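Local coordinates for surface protein SPB1 (Streptococcus agalactiae, PDB 4UZG), which forms the backbone of the type 2b pilus of group B streptococcus, probably as subunits joined covalently by sortase, at residues L71-E76 with Y82-E87. Residues are numbered along the deposited sequence; the frame is centred on the assembly and turned at random.
Sequences LTQGSE and YNLLEE
Y82 and Q73 meet as a single parallel beta bridge, their CA atoms 5.0 Å apart, where strand 68-73 ends beside the start of strand 81-87 in the mixed beta sheet that holds the first half of the chain. The neighbours of these two strands in that sheet, 50-62 and 90-96, run antiparallel to them, so this is a short parallel step in an otherwise antiparallel order. Two backbone bonds flank Q73: Y82 N donates to T72 O (2.9 Å), and G74 N donates to Y82 O (2.8 Å). Between them the CA of Q73 makes a CA-H...O contact with the same Y82 O at 3.2 Å.

With CG between the backbone N and the carbonyl carbon (chi1 71°), the phenol ring of Y82 lies against the T72-Q73 backbone. One ring face takes a CH-pi contact from Q73 CA, 4.0 Å from the centroid and 15° off the normal, while L71 CB touches CD1 near the ring plane. V59, I93 and I95 also touch Y82, tying the ring to strands 50-62 and 90-96.

With CG anti to the backbone N (chi1 -170°) and an extended chain, Q73 reaches along the sheet to lay its amide across L84, where NE2 lies 3.8 Å from CB and OE1 approaches CD2. Water links this amide to the L84 backbone: NE2 donates weakly to two molecules, of which one also accepts from L84 N and the other donates to L84 O. Beyond the bridge, S75 CA and CB rest against N83 OD1, and this oxygen accepts a hydrogen bond, 3.1 Å long, from the water that L84 N donates to.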
loop_
_atom_site.group_PDB
_atom_site.type_symbol
_atom_site.label_atom_id
_atom_site.label_comp_id
_atom_site.label_asym_id
_atom_site.label_seq_id
_atom_site.Cartn_x
_atom_site.Cartn_y
_atom_site.Cartn_z
ATOM N N LEU A 71 -17.140 -19.741 -1.047
ATOM C CA LEU A 71 -17.797 -19.773 -2.352
ATOM C C LEU A 71 -16.790 -20.063 -3.451
ATOM O O LEU A 71 -15.602 -19.766 -3.320
ATOM C CB LEU A 71 -18.490 -18.443 -2.619
ATOM C CG LEU A 71 -19.460 -17.950 -1.537
ATOM C CD1 LEU A 71 -20.183 -16.693 -2.019
ATOM C CD2 LEU A 71 -20.459 -19.012 -1.155
ATOM N N THR A 72 -17.280 -20.656 -4.532
ATOM C CA THR A 72 -16.481 -20.889 -5.712
ATOM C C THR A 72 -17.049 -20.137 -6.909
ATOM O O THR A 72 -18.239 -19.860 -6.992
ATOM C CB THR A 72 -16.395 -22.376 -6.029
ATOM O OG1 THR A 72 -17.700 -22.882 -6.323
ATOM C CG2 THR A 72 -15.786 -23.146 -4.860
ATOM N N GLN A 73 -16.168 -19.826 -7.854
ATOM C CA GLN A 73 -16.528 -19.000 -8.996
ATOM C C GLN A 73 -17.408 -19.743 -10.009
ATOM O O GLN A 73 -17.146 -20.904 -10.324
ATOM C CB GLN A 73 -15.259 -18.511 -9.695
ATOM C CG GLN A 73 -15.518 -17.453 -10.742
ATOM C CD GLN A 73 -14.246 -17.012 -11.452
ATOM O OE1 GLN A 73 -13.135 -17.155 -10.935
ATOM N NE2 GLN A 73 -14.408 -16.494 -12.653
ATOM N N GLY A 74 -18.444 -19.065 -10.508
ATOM C CA GLY A 74 -19.315 -19.617 -11.547
ATOM C C GLY A 74 -20.496 -18.698 -11.825
ATOM O O GLY A 74 -20.826 -17.832 -11.008
ATOM N N SER A 75 -21.147 -18.889 -12.976
ATOM C CA SER A 75 -22.277 -18.028 -13.357
ATOM C C SER A 75 -23.643 -18.575 -12.960
ATOM O O SER A 75 -24.660 -17.877 -13.104
ATOM C CB SER A 75 -22.266 -17.784 -14.862
ATOM O OG SER A 75 -22.476 -18.996 -15.559
ATOM N N GLU A 76 -23.680 -19.811 -12.469
ATOM C CA GLU A 76 -24.947 -20.423 -12.074
ATOM C C GLU A 76 -25.573 -19.782 -10.831
ATOM O O GLU A 76 -24.874 -19.348 -9.884
ATOM C CB GLU A 76 -24.821 -21.943 -11.885
ATOM C CG GLU A 76 -23.685 -22.415 -10.993
ATOM C CD GLU A 76 -22.360 -22.607 -11.734
ATOM O OE1 GLU A 76 -21.852 -21.639 -12.321
ATOM O OE2 GLU A 76 -21.825 -23.735 -11.722
ATOM N N TYR A 82 -20.190 -17.683 -6.709
ATOM C CA TYR A 82 -20.145 -16.259 -7.013
ATOM C C TYR A 82 -19.707 -16.083 -8.447
ATOM O O TYR A 82 -18.882 -16.841 -8.939
ATOM C CB TYR A 82 -19.219 -15.469 -6.087
ATOM C CG TYR A 82 -17.730 -15.703 -6.269
ATOM C CD1 TYR A 82 -17.081 -16.739 -5.608
ATOM C CD2 TYR A 82 -16.973 -14.874 -7.077
ATOM C CE1 TYR A 82 -15.720 -16.947 -5.765
ATOM C CE2 TYR A 82 -15.611 -15.065 -7.228
ATOM C CZ TYR A 82 -14.984 -16.097 -6.574
ATOM O OH TYR A 82 -13.619 -16.257 -6.737
ATOM N N ASN A 83 -20.250 -15.059 -9.098
ATOM C CA ASN A 83 -19.835 -14.679 -10.435
ATOM C C ASN A 83 -18.837 -13.540 -10.349
ATOM O O ASN A 83 -18.914 -12.707 -9.452
ATOM C CB ASN A 83 -21.077 -14.265 -11.228
ATOM C CG ASN A 83 -20.754 -13.926 -12.626
ATOM O OD1 ASN A 83 -20.542 -14.807 -13.430
ATOM N ND2 ASN A 83 -20.629 -12.624 -12.917
ATOM N N LEU A 84 -17.881 -13.506 -11.267
ATOM C CA LEU A 84 -16.802 -12.526 -11.274
ATOM C C LEU A 84 -16.709 -11.849 -12.634
ATOM O O LEU A 84 -16.710 -12.520 -13.670
ATOM C CB LEU A 84 -15.477 -13.240 -10.989
ATOM C CG LEU A 84 -14.197 -12.403 -11.081
ATOM C CD1 LEU A 84 -14.161 -11.325 -10.004
ATOM C CD2 LEU A 84 -12.994 -13.317 -10.998
ATOM N N LEU A 85 -16.541 -10.531 -12.611
ATOM C CA LEU A 85 -16.176 -9.763 -13.792
ATOM C C LEU A 85 -15.009 -8.868 -13.417
ATOM O O LEU A 85 -15.080 -8.109 -12.464
ATOM C CB LEU A 85 -17.341 -8.887 -14.252
ATOM C CG LEU A 85 -17.077 -8.011 -15.466
ATOM C CD1 LEU A 85 -16.688 -8.849 -16.667
ATOM C CD2 LEU A 85 -18.289 -7.156 -15.778
ATOM N N GLU A 86 -13.922 -8.958 -14.178
ATOM C CA GLU A 86 -12.730 -8.119 -13.992
ATOM C C GLU A 86 -12.480 -7.294 -15.231
ATOM O O GLU A 86 -12.458 -7.833 -16.334
ATOM C CB GLU A 86 -11.484 -8.970 -13.744
ATOM C CG GLU A 86 -11.550 -9.700 -12.422
ATOM C CD GLU A 86 -10.522 -10.807 -12.268
ATOM O OE1 GLU A 86 -10.245 -11.555 -13.242
ATOM O OE2 GLU A 86 -9.993 -10.945 -11.150
ATOM N N GLU A 87 -12.302 -5.994 -15.062
ATOM C CA GLU A 87 -12.009 -5.114 -16.179
ATOM C C GLU A 87 -11.231 -3.921 -15.656
ATOM O O GLU A 87 -11.591 -3.341 -14.641
ATOM C CB GLU A 87 -13.298 -4.592 -16.828
ATOM C CG GLU A 87 -14.146 -5.630 -17.543
ATOM C CD GLU A 87 -15.412 -5.038 -18.169
ATOM O OE1 GLU A 87 -15.805 -3.910 -17.804
ATOM O OE2 GLU A 87 -16.028 -5.702 -19.028
HETATM O O HOH W 1 -17.738 -16.111 -12.867
HETATM O O HOH W 2 -16.049 -15.123 -14.874
#